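Local atomic coordinates of uncharacterized protein (Vanderwaltozyma polyspora, PDB entry 5THE), a protein that probably binds RNA as a budding yeast Argonaute, represented here by its C-terminal lobe, which carries the Piwi domain. Residues K122-K134 with T164-L177. Numbering follows the deposited sequence.
Sequences KPILINQFGPPIK and TFETSPGEISLLNL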
loop_
_atom_site.group_PDB
_atom_site.type_symbol
_atom_site.label_atom_id
_atom_site.label_comp_id
_atom_site.label_asym_id
_atom_site.label_seq_id
_atom_site.Cartn_x
_atom_site.Cartn_y
_atom_site.Cartn_z
ATOM N N LYS A 122 -4.612 10.400 30.225
ATOM C CA LYS A 122 -4.587 9.091 30.864
ATOM C C LYS A 122 -5.194 8.030 29.940
ATOM O O LYS A 122 -6.226 8.278 29.303
ATOM C CB LYS A 122 -5.365 9.138 32.181
ATOM C CG LYS A 122 -5.269 7.878 33.017
ATOM C CD LYS A 122 -3.846 7.675 33.543
ATOM C CE LYS A 122 -3.739 6.397 34.374
ATOM N NZ LYS A 122 -2.348 6.122 34.843
ATOM N N PRO A 123 -4.584 6.846 29.841
ATOM C CA PRO A 123 -5.194 5.759 29.062
ATOM C C PRO A 123 -6.577 5.382 29.577
ATOM O O PRO A 123 -6.854 5.407 30.778
ATOM C CB PRO A 123 -4.205 4.599 29.237
ATOM C CG PRO A 123 -2.889 5.275 29.440
ATOM C CD PRO A 123 -3.206 6.524 30.249
ATOM N N ILE A 124 -7.444 5.004 28.647
ATOM C CA ILE A 124 -8.836 4.692 28.947
ATOM C C ILE A 124 -9.063 3.203 28.747
ATOM O O ILE A 124 -8.686 2.642 27.711
ATOM C CB ILE A 124 -9.786 5.512 28.068
ATOM C CG1 ILE A 124 -9.646 6.994 28.416
ATOM C CG2 ILE A 124 -11.210 4.998 28.214
ATOM C CD1 ILE A 124 -10.402 7.884 27.493
ATOM N N LEU A 125 -9.688 2.571 29.732
ATOM C CA LEU A 125 -9.982 1.149 29.699
ATOM C C LEU A 125 -11.413 0.938 29.226
ATOM O O LEU A 125 -12.347 1.543 29.762
ATOM C CB LEU A 125 -9.775 0.522 31.081
ATOM C CG LEU A 125 -10.165 -0.956 31.206
ATOM C CD1 LEU A 125 -9.304 -1.813 30.303
ATOM C CD2 LEU A 125 -10.043 -1.448 32.653
ATOM N N ILE A 126 -11.583 0.090 28.219
ATOM C CA ILE A 126 -12.904 -0.269 27.707
ATOM C C ILE A 126 -13.091 -1.775 27.845
ATOM O O ILE A 126 -12.358 -2.563 27.229
ATOM C CB ILE A 126 -13.090 0.184 26.252
ATOM C CG1 ILE A 126 -13.132 1.714 26.199
ATOM C CG2 ILE A 126 -14.336 -0.453 25.654
ATOM C CD1 ILE A 126 -13.886 2.274 25.035
ATOM N N ASN A 127 -14.076 -2.175 28.641
ATOM C CA ASN A 127 -14.416 -3.576 28.829
ATOM C C ASN A 127 -15.588 -3.945 27.935
ATOM O O ASN A 127 -16.347 -3.081 27.499
ATOM C CB ASN A 127 -14.773 -3.859 30.291
ATOM C CG ASN A 127 -13.595 -3.701 31.210
ATOM O OD1 ASN A 127 -12.555 -4.319 31.002
ATOM N ND2 ASN A 127 -13.743 -2.868 32.237
ATOM N N GLN A 128 -15.721 -5.249 27.665
ATOM C CA GLN A 128 -16.896 -5.795 26.997
ATOM C C GLN A 128 -17.117 -5.158 25.635
ATOM O O GLN A 128 -18.253 -4.912 25.227
ATOM C CB GLN A 128 -18.144 -5.636 27.868
ATOM C CG GLN A 128 -17.996 -6.268 29.242
ATOM C CD GLN A 128 -19.292 -6.250 30.030
ATOM O OE1 GLN A 128 -19.795 -7.293 30.441
ATOM N NE2 GLN A 128 -19.833 -5.064 30.246
ATOM N N PHE A 129 -16.031 -4.876 24.920
ATOM C CA PHE A 129 -16.147 -4.422 23.547
ATOM C C PHE A 129 -16.107 -5.626 22.616
ATOM O O PHE A 129 -15.242 -6.500 22.747
ATOM C CB PHE A 129 -15.042 -3.432 23.172
ATOM C CG PHE A 129 -15.112 -3.002 21.738
ATOM C CD1 PHE A 129 -14.492 -3.756 20.740
ATOM C CD2 PHE A 129 -15.834 -1.869 21.377
ATOM C CE1 PHE A 129 -14.585 -3.384 19.406
ATOM C CE2 PHE A 129 -15.927 -1.481 20.043
ATOM C CZ PHE A 129 -15.299 -2.236 19.055
ATOM N N GLY A 130 -17.034 -5.660 21.671
ATOM C CA GLY A 130 -17.094 -6.730 20.709
ATOM C C GLY A 130 -18.207 -6.499 19.714
ATOM O O GLY A 130 -18.902 -5.473 19.742
ATOM N N PRO A 131 -18.397 -7.454 18.807
ATOM C CA PRO A 131 -19.505 -7.352 17.869
ATOM C C PRO A 131 -20.825 -7.306 18.610
ATOM O O PRO A 131 -20.940 -7.803 19.747
ATOM C CB PRO A 131 -19.373 -8.631 17.027
ATOM C CG PRO A 131 -18.598 -9.562 17.874
ATOM C CD PRO A 131 -17.653 -8.713 18.655
ATOM N N PRO A 132 -21.852 -6.712 18.007
ATOM C CA PRO A 132 -23.195 -6.770 18.597
ATOM C C PRO A 132 -23.610 -8.209 18.885
ATOM O O PRO A 132 -23.274 -9.135 18.147
ATOM C CB PRO A 132 -24.083 -6.130 17.521
ATOM C CG PRO A 132 -23.136 -5.285 16.687
ATOM C CD PRO A 132 -21.841 -6.049 16.689
ATOM N N ILE A 133 -24.349 -8.393 19.966
ATOM C CA ILE A 133 -24.628 -9.725 20.495
ATOM C C ILE A 133 -25.909 -10.290 19.892
ATOM O O ILE A 133 -26.900 -9.573 19.699
ATOM C CB ILE A 133 -24.709 -9.689 22.032
ATOM C CG1 ILE A 133 -23.432 -9.074 22.623
ATOM C CG2 ILE A 133 -24.929 -11.093 22.586
ATOM C CD1 ILE A 133 -23.613 -7.667 23.181
ATOM N N LYS A 134 -25.873 -11.594 19.605
ATOM C CA LYS A 134 -27.010 -12.436 19.193
ATOM C C LYS A 134 -27.689 -11.910 17.948
ATOM O O LYS A 134 -27.687 -12.588 16.920
ATOM C CB LYS A 134 -28.040 -12.605 20.332
ATOM C CG LYS A 134 -29.179 -11.602 20.332
ATOM C CD LYS A 134 -30.204 -11.880 21.429
ATOM C CE LYS A 134 -31.025 -13.116 21.110
ATOM N NZ LYS A 134 -31.641 -13.006 19.756
ATOM N N THR A 164 -32.291 -10.179 16.514
ATOM C CA THR A 164 -32.166 -8.870 17.138
ATOM C C THR A 164 -30.777 -8.768 17.757
ATOM O O THR A 164 -30.210 -9.768 18.202
ATOM C CB THR A 164 -33.256 -8.644 18.193
ATOM O OG1 THR A 164 -32.972 -7.451 18.935
ATOM C CG2 THR A 164 -33.323 -9.821 19.149
ATOM N N PHE A 165 -30.223 -7.559 17.771
ATOM C CA PHE A 165 -28.865 -7.357 18.255
ATOM C C PHE A 165 -28.837 -6.252 19.292
ATOM O O PHE A 165 -29.487 -5.217 19.125
ATOM C CB PHE A 165 -27.916 -7.001 17.116
ATOM C CG PHE A 165 -27.960 -7.966 15.984
ATOM C CD1 PHE A 165 -27.211 -9.132 16.020
ATOM C CD2 PHE A 165 -28.775 -7.727 14.895
ATOM C CE1 PHE A 165 -27.259 -10.033 14.975
ATOM C CE2 PHE A 165 -28.831 -8.617 13.854
ATOM C CZ PHE A 165 -28.073 -9.772 13.886
ATOM N N GLU A 166 -28.085 -6.469 20.359
ATOM C CA GLU A 166 -27.806 -5.406 21.309
ATOM C C GLU A 166 -26.339 -5.013 21.173
ATOM O O GLU A 166 -25.458 -5.878 21.073
ATOM C CB GLU A 166 -28.178 -5.815 22.742
ATOM C CG GLU A 166 -27.072 -6.319 23.645
ATOM C CD GLU A 166 -27.547 -6.484 25.084
ATOM O OE1 GLU A 166 -27.047 -5.757 25.972
ATOM O OE2 GLU A 166 -28.437 -7.331 25.322
ATOM N N THR A 167 -26.104 -3.710 21.073
ATOM C CA THR A 167 -24.755 -3.175 20.975
ATOM C C THR A 167 -23.971 -3.528 22.231
ATOM O O THR A 167 -24.481 -3.390 23.347
ATOM C CB THR A 167 -24.831 -1.659 20.791
ATOM O OG1 THR A 167 -25.587 -1.367 19.611
ATOM C CG2 THR A 167 -23.440 -1.029 20.675
ATOM N N SER A 168 -22.736 -3.993 22.050
ATOM C CA SER A 168 -21.924 -4.363 23.196
ATOM C C SER A 168 -21.750 -3.156 24.116
ATOM O O SER A 168 -21.764 -2.009 23.661
ATOM C CB SER A 168 -20.559 -4.897 22.756
ATOM O OG SER A 168 -19.702 -3.865 22.283
ATOM N N PRO A 169 -21.620 -3.382 25.423
ATOM C CA PRO A 169 -21.410 -2.244 26.333
ATOM C C PRO A 169 -20.134 -1.490 26.024
ATOM O O PRO A 169 -20.082 -0.265 26.200
ATOM C CB PRO A 169 -21.357 -2.904 27.720
ATOM C CG PRO A 169 -22.030 -4.239 27.539
ATOM C CD PRO A 169 -21.740 -4.665 26.135
ATOM N N GLY A 170 -19.093 -2.193 25.565
ATOM C CA GLY A 170 -17.867 -1.510 25.196
ATOM C C GLY A 170 -18.058 -0.579 24.017
ATOM O O GLY A 170 -17.526 0.536 24.002
ATOM N N GLU A 171 -18.812 -1.020 23.006
ATOM C CA GLU A 171 -19.050 -0.141 21.866
ATOM C C GLU A 171 -19.843 1.092 22.286
ATOM O O GLU A 171 -19.607 2.196 21.781
ATOM C CB GLU A 171 -19.765 -0.887 20.744
ATOM C CG GLU A 171 -20.199 0.044 19.624
ATOM C CD GLU A 171 -20.608 -0.673 18.343
ATOM O OE1 GLU A 171 -20.250 -1.856 18.153
ATOM O OE2 GLU A 171 -21.273 -0.033 17.513
ATOM N N ILE A 172 -20.769 0.934 23.231
ATOM C CA ILE A 172 -21.515 2.093 23.710
ATOM C C ILE A 172 -20.567 3.087 24.364
ATOM O O ILE A 172 -20.626 4.293 24.098
ATOM C CB ILE A 172 -22.644 1.653 24.664
ATOM C CG1 ILE A 172 -23.748 0.955 23.874
ATOM C CG2 ILE A 172 -23.206 2.847 25.415
ATOM C CD1 ILE A 172 -24.846 0.396 24.750
ATOM N N SER A 173 -19.657 2.589 25.205
ATOM C CA SER A 173 -18.684 3.470 25.846
ATOM C C SER A 173 -17.788 4.137 24.818
ATOM O O SER A 173 -17.513 5.338 24.913
ATOM C CB SER A 173 -17.826 2.693 26.844
ATOM O OG SER A 173 -18.626 2.026 27.793
ATOM N N LEU A 174 -17.301 3.365 23.840
ATOM C CA LEU A 174 -16.388 3.919 22.847
ATOM C C LEU A 174 -17.095 4.945 21.972
ATOM O O LEU A 174 -16.540 6.009 21.681
ATOM C CB LEU A 174 -15.794 2.794 21.993
ATOM C CG LEU A 174 -14.822 3.261 20.899
ATOM C CD1 LEU A 174 -13.555 3.844 21.524
ATOM C CD2 LEU A 174 -14.489 2.140 19.907
ATOM N N LEU A 175 -18.324 4.641 21.551
ATOM C CA LEU A 175 -19.121 5.599 20.793
ATOM C C LEU A 175 -19.236 6.918 21.529
ATOM O O LEU A 175 -19.110 7.990 20.927
ATOM C CB LEU A 175 -20.513 5.033 20.526
ATOM C CG LEU A 175 -20.576 3.920 19.488
ATOM C CD1 LEU A 175 -22.002 3.426 19.339
ATOM C CD2 LEU A 175 -20.022 4.407 18.163
ATOM N N ASN A 176 -19.477 6.858 22.838
ATOM C CA ASN A 176 -19.530 8.080 23.625
ATOM C C ASN A 176 -18.170 8.763 23.656
ATOM O O ASN A 176 -18.078 9.994 23.569
ATOM C CB ASN A 176 -20.006 7.770 25.041
ATOM C CG ASN A 176 -20.173 9.019 25.869
ATOM O OD1 ASN A 176 -21.112 9.787 25.660
ATOM N ND2 ASN A 176 -19.253 9.244 26.801
ATOM N N LEU A 177 -17.103 7.972 23.774
ATOM C CA LEU A 177 -15.756 8.526 23.785
ATOM C C LEU A 177 -15.441 9.238 22.472
ATOM O O LEU A 177 -14.854 10.326 22.474
ATOM C CB LEU A 177 -14.758 7.400 24.057
ATOM C CG LEU A 177 -13.304 7.734 24.377
ATOM C CD1 LEU A 177 -12.651 6.546 25.073
ATOM C CD2 LEU A 177 -12.514 8.114 23.116
HETATM O O HOH W 1 -21.190 -3.730 19.651
#
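Gly170 sits against the Gln128-Phe129 turn, its CA 3.8 Å from Phe129 CA. A side chain at Gly170 would run into the backbone of Asn127, Gln128 and Phe129, and the glycine lets helix 169-177 come this close. Gly170 N donates to Gln128 O at 2.9 Å, from above the carbonyl plane rather than along a lone pair. Phe129, with CG anti to the backbone N (chi1 177°), lays its ring beside the first helical turn: Gly170 O lies in plane at the ring edge, and CE2 reaches Leu174 CD2. Along the strand, Ile126 CD1 packs crosswise on Leu174 CB at 3.6 Å, while Ile124 and Leu177 meet tip to tip through their CD1 methyls.

Ser168 is the N-cap, its OG accepting from Glu171 N. Water 1 links Gly130 O, Ser168 N and Glu171 OE1. Further out, Ile133 and Glu166 form a single antiparallel bridge; the Ile133 N to Glu166 O bond is nearly straight (3.0 Å, 171°), the return bond weak. Phe165 packs CB on Pro132 CB at 4.0 Å, its CE1 approaches Lys134 O, and its side chain rests on Leu512 and Ala515 of helix 490-515. An alanine here keeps CB against Pro132 but would probably leave a gap where the ring meets Lys134, Leu512 and Ala515.

Arg202 of helix 197-210 salt-bridges Glu171 and touches Phe129. Strands 124-127 and 185-191 both run parallel to strand 77-85, whose Ile82 touches Leu177, and helix 169-179 connects them, consistent with the Rossmann-like MID domain of Argonautes.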